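PDB 3MN8: carboxypeptidase D from Drosophila melanogaster, which releases C-terminal arginine or lysine residues from peptides and proteins as a zinc-dependent metallocarboxypeptidase, processing growth factors, peptide hormones and neuropeptides. Local coordinates for residues P92-E104 against W204-G218. Sequence-based numbering, arbitrary orientation.
Sequences PPVKYIANMHGDE and WIVSKPFVLSANFHG. With ZN (zinc ion), chain F; GEM ((2-guanidinoethylmercapto)succinic acid), chain G.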
ATOM      1  N   PRO A  92      -2.834  -9.103  -9.263  1.00 33.78           N
ATOM      2  CA  PRO A  92      -1.986  -8.211  -8.462  1.00 30.20           C
ATOM      3  C   PRO A  92      -2.243  -8.338  -6.968  1.00 39.74           C
ATOM      4  O   PRO A  92      -3.374  -8.128  -6.517  1.00 35.53           O
ATOM      5  CB  PRO A  92      -2.405  -6.808  -8.921  1.00 25.31           C
ATOM      6  CG  PRO A  92      -3.221  -7.010 -10.167  1.00 26.66           C
ATOM      7  CD  PRO A  92      -3.827  -8.357 -10.057  1.00 21.14           C
ATOM      8  N   PRO A  93      -1.200  -8.677  -6.200  1.00 39.14           N
ATOM      9  CA  PRO A  93      -1.316  -8.568  -4.745  1.00 37.27           C
ATOM     10  C   PRO A  93      -1.110  -7.110  -4.359  1.00 40.09           C
ATOM     11  O   PRO A  93      -0.275  -6.402  -4.929  1.00 30.83           O
ATOM     12  CB  PRO A  93      -0.167  -9.444  -4.210  1.00 10.89           C
ATOM     13  CG  PRO A  93       0.708  -9.743  -5.383  1.00 19.51           C
ATOM     14  CD  PRO A  93       0.150  -9.064  -6.620  1.00 20.18           C
ATOM     15  N   VAL A  94      -1.893  -6.652  -3.396  1.00 28.64           N
ATOM     16  CA  VAL A  94      -1.833  -5.273  -2.974  1.00 19.59           C
ATOM     17  C   VAL A  94      -2.034  -5.265  -1.470  1.00 31.05           C
ATOM     18  O   VAL A  94      -2.580  -6.229  -0.922  1.00 37.75           O
ATOM     19  CB  VAL A  94      -2.945  -4.453  -3.649  1.00 29.01           C
ATOM     20  CG1 VAL A  94      -2.839  -2.991  -3.261  1.00 58.51           C
ATOM     21  CG2 VAL A  94      -2.888  -4.622  -5.165  1.00 30.28           C
ATOM     22  N   LYS A  95      -1.588  -4.200  -0.801  1.00 26.53           N
ATOM     23  CA  LYS A  95      -1.782  -4.061   0.647  1.00 30.73           C
ATOM     24  C   LYS A  95      -2.120  -2.638   1.100  1.00 33.95           C
ATOM     25  O   LYS A  95      -1.695  -1.648   0.496  1.00 26.59           O
ATOM     26  CB  LYS A  95      -0.565  -4.578   1.418  1.00 22.00           C
ATOM     27  CG  LYS A  95       0.717  -3.799   1.189  1.00 23.97           C
ATOM     28  CD  LYS A  95       1.850  -4.753   0.815  1.00 25.96           C
ATOM     29  CE  LYS A  95       3.199  -4.223   1.290  1.00 27.43           C
ATOM     30  NZ  LYS A  95       3.492  -2.828   0.863  1.00 39.95           N
ATOM     31  N   TYR A  96      -2.908  -2.556   2.163  1.00 34.32           N
ATOM     32  CA  TYR A  96      -3.139  -1.300   2.871  1.00 38.44           C
ATOM     33  C   TYR A  96      -2.676  -1.453   4.321  1.00 36.84           C
ATOM     34  O   TYR A  96      -3.109  -2.374   5.024  1.00 26.24           O
ATOM     35  CB  TYR A  96      -4.622  -0.929   2.851  1.00 31.09           C
ATOM     36  CG  TYR A  96      -5.048  -0.160   1.624  1.00 33.15           C
ATOM     37  CD1 TYR A  96      -4.117   0.526   0.854  1.00 23.91           C
ATOM     38  CD2 TYR A  96      -6.387  -0.107   1.242  1.00 34.50           C
ATOM     39  CE1 TYR A  96      -4.505   1.247  -0.255  1.00 21.82           C
ATOM     40  CE2 TYR A  96      -6.786   0.608   0.125  1.00 36.00           C
ATOM     41  CZ  TYR A  96      -5.834   1.281  -0.624  1.00 38.67           C
ATOM     42  OH  TYR A  96      -6.188   1.997  -1.748  1.00 42.20           O
ATOM     43  N   ILE A  97      -1.779  -0.584   4.777  1.00 34.10           N
ATOM     44  CA  ILE A  97      -1.426  -0.624   6.192  1.00 39.14           C
ATOM     45  C   ILE A  97      -1.870   0.661   6.868  1.00 36.25           C
ATOM     46  O   ILE A  97      -1.921   1.713   6.228  1.00 28.30           O
ATOM     47  CB  ILE A  97       0.079  -0.894   6.458  1.00 34.78           C
ATOM     48  CG1 ILE A  97       0.533  -2.243   5.866  1.00 34.05           C
ATOM     49  CG2 ILE A  97       0.325  -0.932   7.956  1.00 26.76           C
ATOM     50  CD1 ILE A  97       0.994  -2.196   4.440  1.00 35.03           C
ATOM     51  N   ALA A  98      -2.207   0.571   8.153  1.00 29.19           N
ATOM     52  CA  ALA A  98      -2.600   1.745   8.918  1.00 17.61           C
ATOM     53  C   ALA A  98      -1.983   1.757  10.320  1.00 33.18           C
ATOM     54  O   ALA A  98      -1.350   0.796  10.747  1.00 42.35           O
ATOM     55  CB  ALA A  98      -4.105   1.817   9.005  1.00 17.36           C
ATOM     56  N   ASN A  99      -2.169   2.869  11.019  1.00 36.69           N
ATOM     57  CA  ASN A  99      -1.856   2.970  12.438  1.00 30.31           C
ATOM     58  C   ASN A  99      -0.441   2.569  12.833  1.00 45.08           C
ATOM     59  O   ASN A  99      -0.242   2.000  13.916  1.00 49.91           O
ATOM     60  CB  ASN A  99      -2.857   2.159  13.265  1.00 35.20           C
ATOM     61  CG  ASN A  99      -2.813   2.516  14.742  1.00 38.85           C
ATOM     62  OD1 ASN A  99      -2.624   1.657  15.597  1.00 34.73           O
ATOM     63  ND2 ASN A  99      -2.968   3.797  15.042  1.00 41.19           N
ATOM     64  N   MET A 100       0.542   2.865  11.981  1.00 42.99           N
ATOM     65  CA  MET A 100       1.921   2.548  12.338  1.00 38.29           C
ATOM     66  C   MET A 100       2.354   3.473  13.459  1.00 40.83           C
ATOM     67  O   MET A 100       3.095   3.082  14.363  1.00 45.52           O
ATOM     68  CB  MET A 100       2.860   2.635  11.136  1.00 40.80           C
ATOM     69  CG  MET A 100       3.297   4.032  10.751  1.00 47.57           C
ATOM     70  SD  MET A 100       4.443   3.964   9.362  1.00 46.17           S
ATOM     71  CE  MET A 100       5.543   2.660   9.911  1.00 32.91           C
ATOM     72  N   HIS A 101       1.878   4.709  13.400  1.00 37.72           N
ATOM     73  CA  HIS A 101       1.947   5.583  14.552  1.00 29.57           C
ATOM     74  C   HIS A 101       0.636   5.383  15.300  1.00 41.74           C
ATOM     75  O   HIS A 101      -0.441   5.804  14.834  1.00 29.01           O
ATOM     76  CB  HIS A 101       2.153   7.035  14.133  1.00 19.89           C
ATOM     77  CG  HIS A 101       3.434   7.261  13.392  1.00 39.45           C
ATOM     78  ND1 HIS A 101       3.482   7.486  12.034  1.00 49.93           N
ATOM     79  CD2 HIS A 101       4.718   7.266  13.821  1.00 52.50           C
ATOM     80  CE1 HIS A 101       4.740   7.641  11.661  1.00 53.90           C
ATOM     81  NE2 HIS A 101       5.510   7.512  12.726  1.00 52.22           N
ATOM     82  N   GLY A 102       0.744   4.694  16.440  1.00 35.72           N
ATOM     83  CA  GLY A 102      -0.394   4.325  17.263  1.00 27.64           C
ATOM     84  C   GLY A 102      -1.422   5.414  17.551  1.00 33.56           C
ATOM     85  O   GLY A 102      -2.604   5.120  17.731  1.00 49.68           O
ATOM     86  N   ASP A 103      -0.986   6.669  17.606  1.00 43.58           N
ATOM     87  CA  ASP A 103      -1.901   7.776  17.886  1.00 43.70           C
ATOM     88  C   ASP A 103      -2.555   8.355  16.626  1.00 37.63           C
ATOM     89  O   ASP A 103      -3.375   9.260  16.709  1.00 48.55           O
ATOM     90  CB  ASP A 103      -1.181   8.871  18.674  1.00 48.39           C
ATOM     91  CG  ASP A 103       0.199   9.188  18.118  1.00 50.34           C
ATOM     92  OD1 ASP A 103       0.995   9.806  18.851  1.00 57.91           O
ATOM     93  OD2 ASP A 103       0.492   8.827  16.957  1.00 59.55           O
ATOM     94  N   GLU A 104      -2.174   7.836  15.462  1.00 35.21           N
ATOM     95  CA  GLU A 104      -2.798   8.219  14.199  1.00 33.19           C
ATOM     96  C   GLU A 104      -3.762   7.112  13.800  1.00 44.68           C
ATOM     97  O   GLU A 104      -3.362   6.099  13.207  1.00 45.94           O
ATOM     98  CB  GLU A 104      -1.741   8.423  13.120  1.00 26.36           C
ATOM     99  CG  GLU A 104      -0.677   9.454  13.476  1.00 44.67           C
ATOM    100  CD  GLU A 104       0.465   9.433  12.496  1.00 53.68           C
ATOM    101  OE1 GLU A 104       0.311   8.780  11.447  1.00 61.52           O
ATOM    102  OE2 GLU A 104       1.515  10.044  12.770  1.00 66.19           O
ATOM    103  N   TRP A 204       7.340  -9.609   5.545  1.00 21.31           N
ATOM    104  CA  TRP A 204       6.116  -9.736   4.788  1.00 18.72           C
ATOM    105  C   TRP A 204       6.274  -9.085   3.432  1.00 24.79           C
ATOM    106  O   TRP A 204       6.032  -9.702   2.390  1.00 36.33           O
ATOM    107  CB  TRP A 204       4.972  -9.096   5.567  1.00 22.98           C
ATOM    108  CG  TRP A 204       3.634  -9.406   5.020  1.00 34.34           C
ATOM    109  CD1 TRP A 204       3.157 -10.637   4.667  1.00 29.49           C
ATOM    110  CD2 TRP A 204       2.570  -8.471   4.765  1.00 35.47           C
ATOM    111  NE1 TRP A 204       1.865 -10.524   4.193  1.00 39.03           N
ATOM    112  CE2 TRP A 204       1.482  -9.206   4.246  1.00 30.29           C
ATOM    113  CE3 TRP A 204       2.437  -7.088   4.916  1.00 19.41           C
ATOM    114  CZ2 TRP A 204       0.280  -8.600   3.879  1.00 23.06           C
ATOM    115  CZ3 TRP A 204       1.246  -6.493   4.552  1.00 25.67           C
ATOM    116  CH2 TRP A 204       0.184  -7.245   4.041  1.00 27.44           C
ATOM    117  N   ILE A 205       6.718  -7.838   3.450  1.00 28.16           N
ATOM    118  CA  ILE A 205       6.825  -7.040   2.227  1.00 39.22           C
ATOM    119  C   ILE A 205       7.657  -7.739   1.140  1.00 43.33           C
ATOM    120  O   ILE A 205       7.318  -7.669  -0.048  1.00 54.41           O
ATOM    121  CB  ILE A 205       7.364  -5.602   2.535  1.00 26.67           C
ATOM    122  CG1 ILE A 205       6.394  -4.848   3.450  1.00 26.93           C
ATOM    123  CG2 ILE A 205       7.576  -4.806   1.265  1.00 27.54           C
ATOM    124  CD1 ILE A 205       6.992  -3.626   4.115  1.00 22.35           C
ATOM    125  N   VAL A 206       8.725  -8.422   1.548  1.00 30.12           N
ATOM    126  CA  VAL A 206       9.608  -9.103   0.598  1.00 30.08           C
ATOM    127  C   VAL A 206       9.152 -10.538   0.323  1.00 32.07           C
ATOM    128  O   VAL A 206       9.734 -11.238  -0.509  1.00 34.94           O
ATOM    129  CB  VAL A 206      11.079  -9.124   1.084  1.00 29.88           C
ATOM    130  CG1 VAL A 206      11.638  -7.707   1.178  1.00 22.11           C
ATOM    131  CG2 VAL A 206      11.189  -9.841   2.418  1.00 30.35           C
ATOM    132  N   SER A 207       8.090 -10.960   1.007  1.00 36.95           N
ATOM    133  CA  SER A 207       7.631 -12.347   0.924  1.00 29.25           C
ATOM    134  C   SER A 207       6.698 -12.583  -0.262  1.00 23.28           C
ATOM    135  O   SER A 207       6.494 -13.720  -0.687  1.00 28.76           O
ATOM    136  CB  SER A 207       6.964 -12.772   2.241  1.00 28.14           C
ATOM    137  OG  SER A 207       5.593 -12.409   2.285  1.00 30.82           O
ATOM    138  N   LYS A 208       6.143 -11.505  -0.794  1.00 23.88           N
ATOM    139  CA  LYS A 208       5.239 -11.581  -1.931  1.00 25.40           C
ATOM    140  C   LYS A 208       5.484 -10.420  -2.881  1.00 22.34           C
ATOM    141  O   LYS A 208       5.934  -9.355  -2.475  1.00 43.02           O
ATOM    142  CB  LYS A 208       3.781 -11.534  -1.458  1.00 36.63           C
ATOM    143  CG  LYS A 208       3.409 -12.660  -0.528  1.00 36.79           C
ATOM    144  CD  LYS A 208       1.922 -12.711  -0.221  1.00 34.37           C
ATOM    145  CE  LYS A 208       1.610 -14.061   0.444  1.00 49.05           C
ATOM    146  NZ  LYS A 208       0.181 -14.306   0.810  1.00 54.43           N
ATOM    147  N   PRO A 209       5.165 -10.621  -4.154  1.00 24.62           N
ATOM    148  CA  PRO A 209       5.403  -9.611  -5.182  1.00 17.51           C
ATOM    149  C   PRO A 209       4.333  -8.512  -5.162  1.00 31.78           C
ATOM    150  O   PRO A 209       3.622  -8.297  -6.148  1.00 31.20           O
ATOM    151  CB  PRO A 209       5.277 -10.423  -6.463  1.00 13.54           C
ATOM    152  CG  PRO A 209       4.255 -11.469  -6.108  1.00 11.13           C
ATOM    153  CD  PRO A 209       4.591 -11.862  -4.717  1.00 14.30           C
ATOM    154  N   PHE A 210       4.217  -7.814  -4.043  1.00 27.61           N
ATOM    155  CA  PHE A 210       3.253  -6.729  -3.957  1.00 28.06           C
ATOM    156  C   PHE A 210       3.450  -5.704  -5.057  1.00 27.83           C
ATOM    157  O   PHE A 210       4.569  -5.322  -5.375  1.00 42.24           O
ATOM    158  CB  PHE A 210       3.302  -6.075  -2.586  1.00 17.13           C
ATOM    159  CG  PHE A 210       2.733  -6.934  -1.513  1.00 20.79           C
ATOM    160  CD1 PHE A 210       3.559  -7.576  -0.603  1.00 23.75           C
ATOM    161  CD2 PHE A 210       1.372  -7.147  -1.442  1.00 18.29           C
ATOM    162  CE1 PHE A 210       3.036  -8.382   0.381  1.00 13.55           C
ATOM    163  CE2 PHE A 210       0.845  -7.955  -0.460  1.00 30.97           C
ATOM    164  CZ  PHE A 210       1.678  -8.575   0.453  1.00 18.68           C
ATOM    165  N   VAL A 211       2.342  -5.271  -5.635  1.00 21.41           N
ATOM    166  CA  VAL A 211       2.374  -4.405  -6.803  1.00 31.89           C
ATOM    167  C   VAL A 211       2.181  -2.949  -6.407  1.00 30.87           C
ATOM    168  O   VAL A 211       2.870  -2.065  -6.901  1.00 37.04           O
ATOM    169  CB  VAL A 211       1.280  -4.797  -7.829  1.00 26.48           C
ATOM    170  CG1 VAL A 211       1.138  -3.723  -8.895  1.00 23.77           C
ATOM    171  CG2 VAL A 211       1.578  -6.175  -8.458  1.00 14.30           C
ATOM    172  N   LEU A 212       1.241  -2.717  -5.502  1.00 30.91           N
ATOM    173  CA  LEU A 212       0.874  -1.375  -5.067  1.00 19.52           C
ATOM    174  C   LEU A 212       0.557  -1.419  -3.574  1.00 23.28           C
ATOM    175  O   LEU A 212       0.189  -2.467  -3.052  1.00 36.91           O
ATOM    176  CB  LEU A 212      -0.349  -0.895  -5.864  1.00 25.85           C
ATOM    177  CG  LEU A 212      -1.150   0.344  -5.436  1.00 25.05           C
ATOM    178  CD1 LEU A 212      -0.243   1.539  -5.261  1.00 32.80           C
ATOM    179  CD2 LEU A 212      -2.239   0.651  -6.469  1.00 28.60           C
ATOM    180  N   SER A 213       0.683  -0.284  -2.892  1.00 27.38           N
ATOM    181  CA  SER A 213       0.480  -0.233  -1.445  1.00 24.12           C
ATOM    182  C   SER A 213       0.286   1.188  -0.929  1.00 27.58           C
ATOM    183  O   SER A 213       0.694   2.161  -1.553  1.00 28.70           O
ATOM    184  CB  SER A 213       1.682  -0.862  -0.733  1.00 24.40           C
ATOM    185  OG  SER A 213       1.591  -0.673   0.664  1.00 37.22           O
ATOM    186  N   ALA A 214      -0.328   1.307   0.234  1.00 33.73           N
ATOM    187  CA  ALA A 214      -0.471   2.607   0.862  1.00 30.41           C
ATOM    188  C   ALA A 214      -0.421   2.424   2.359  1.00 21.12           C
ATOM    189  O   ALA A 214      -0.915   1.417   2.862  1.00 24.65           O
ATOM    190  CB  ALA A 214      -1.776   3.246   0.452  1.00 27.24           C
ATOM    191  N   ASN A 215       0.201   3.365   3.073  1.00 32.15           N
ATOM    192  CA  ASN A 215       0.068   3.381   4.527  1.00 40.35           C
ATOM    193  C   ASN A 215      -0.422   4.736   5.084  1.00 45.93           C
ATOM    194  O   ASN A 215      -0.085   5.814   4.568  1.00 33.21           O
ATOM    195  CB  ASN A 215       1.286   2.772   5.266  1.00 34.85           C
ATOM    196  CG  ASN A 215       2.462   3.704   5.346  1.00 33.73           C
ATOM    197  OD1 ASN A 215       2.813   4.165   6.431  1.00 47.36           O
ATOM    198  ND2 ASN A 215       3.098   3.978   4.206  1.00 32.58           N
ATOM    199  N   PHE A 216      -1.265   4.656   6.113  1.00 37.45           N
ATOM    200  CA  PHE A 216      -2.071   5.784   6.516  1.00 16.66           C
ATOM    201  C   PHE A 216      -1.586   6.383   7.810  1.00 29.29           C
ATOM    202  O   PHE A 216      -1.247   5.677   8.760  1.00 28.03           O
ATOM    203  CB  PHE A 216      -3.534   5.365   6.615  1.00 21.13           C
ATOM    204  CG  PHE A 216      -4.062   4.785   5.344  1.00 34.21           C
ATOM    205  CD1 PHE A 216      -3.976   3.427   5.093  1.00 35.52           C
ATOM    206  CD2 PHE A 216      -4.610   5.605   4.373  1.00 38.67           C
ATOM    207  CE1 PHE A 216      -4.444   2.899   3.905  1.00 32.21           C
ATOM    208  CE2 PHE A 216      -5.078   5.075   3.175  1.00 32.64           C
ATOM    209  CZ  PHE A 216      -4.995   3.729   2.944  1.00 23.62           C
ATOM    210  N   HIS A 217      -1.570   7.707   7.827  1.00 25.94           N
ATOM    211  CA  HIS A 217      -1.096   8.465   8.954  1.00 29.12           C
ATOM    212  C   HIS A 217      -2.090   9.577   9.232  1.00 33.00           C
ATOM    213  O   HIS A 217      -3.017   9.797   8.458  1.00 29.30           O
ATOM    214  CB  HIS A 217       0.274   9.066   8.631  1.00 32.26           C
ATOM    215  CG  HIS A 217       1.357   8.046   8.470  1.00 35.76           C
ATOM    216  ND1 HIS A 217       2.309   7.815   9.437  1.00 29.25           N
ATOM    217  CD2 HIS A 217       1.631   7.185   7.458  1.00 31.41           C
ATOM    218  CE1 HIS A 217       3.131   6.865   9.028  1.00 33.34           C
ATOM    219  NE2 HIS A 217       2.739   6.464   7.830  1.00 27.17           N
ATOM    220  N   GLY A 218      -1.885  10.280  10.338  1.00 33.24           N
ATOM    221  CA  GLY A 218      -2.736  11.397  10.683  1.00 36.01           C
ATOM    222  C   GLY A 218      -1.854  12.556  11.072  1.00 41.65           C
ATOM    223  O   GLY A 218      -0.659  12.376  11.316  1.00 51.07           O
TER
HETATM  224 ZN    ZN F 999       2.293   9.051  11.173  1.00 42.65          ZN
HETATM  225  C8  GEM G 601       5.577  11.520   8.587  1.00 57.00           C
HETATM  226  S7  GEM G 601       5.390  10.318   7.300  1.00 57.42           S
HETATM  227  C6  GEM G 601       4.708  11.324   6.013  1.00 51.59           C
HETATM  228  C5  GEM G 601       5.542  12.563   5.694  1.00 34.21           C
HETATM  229  N3  GEM G 601       6.771  12.113   5.062  1.00 36.03           N
HETATM  230  C1  GEM G 601       7.842  12.848   4.782  1.00 43.13           C
HETATM  231  N4  GEM G 601       8.900  12.298   4.199  1.00 32.44           N
HETATM  232  N2  GEM G 601       7.861  14.141   5.090  1.00 48.23           N
HETATM  233  C9  GEM G 601       6.383  10.878   9.685  1.00 64.36           C
HETATM  234  O14 GEM G 601       6.672   9.666   9.572  1.00 32.86           O
HETATM  235  O15 GEM G 601       6.742  11.571  10.660  1.00 65.33           O
HETATM  236  C10 GEM G 601       4.237  12.072   9.103  1.00 45.92           C
HETATM  237  C11 GEM G 601       3.343  11.105   9.870  1.00 54.16           C
HETATM  238  O12 GEM G 601       2.137  11.040   9.529  1.00 39.20           O
HETATM  239  O13 GEM G 601       3.814  10.439  10.828  1.00 33.28           O
HETATM  240  O   HOH W   1       0.411   3.652   9.033  1.00 28.12           O
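Lys95 and Ile97 of strand 93-97 trade backbone bonds with Ala214 and Phe216 of strand 212-217, which runs parallel to it, the axes 4.8 Å apart. Ala214 N donates to Lys95 O, Ile97 N to Ala214 O (2.9 Å), Phe216 N to Ile97 O and, before them, Val211 N to Pro93 O; Pro93 has no N-H to give, so its part in the ladder is its carbonyl. Further along, a water accepts from Met100 N and donates to Phe216 O, linking the two backbones.

Side chains pack on both faces of the sheet. Beside Ser213, the aliphatic part of Lys95 crosses the Phe210 ring, CD lying 3.3 Å from the ring centroid in a CH-pi contact, while CB rests against Trp204 CH2. With CG between the backbone N and the carbonyl carbon (chi1 65°) and bends further out, NZ ends near Ser213 OG, a weak bond. A long lysine thus gives methylenes to the aromatics while NZ bonds Asn293 and makes a long, weak ion pair with Glu301, which hydrogen-bonds Ser213 OG. On the face of Tyr96 and Ala214, the small methyl of Ala214 lies 3.5 Å from Tyr96 CE1, and Phe216 turns its edge to the Tyr96 ring in a T-shaped pair, planes at 76°.

Metal bonds join the loop after strand 93-97 to His217. His101 ND1 and His217 ND1 each reach zinc at 2.1 Å, and Glu104 grips it with both carboxylate oxygens; a carboxylate of the inhibitor GEM completes the shell. His217 NE2 donates to Asn215 OD1 (2.7 Å) and His101 NE2 is bonded to Asp172, so second-shell residues, together with the metal, help to hold both imidazoles. Met100 SD lies at the edge of the His217 ring.

This HxxE pair, His101 and Glu104, joined by a distant histidine is the zinc site of the M14 family, here in the protein's first carboxypeptidase domain.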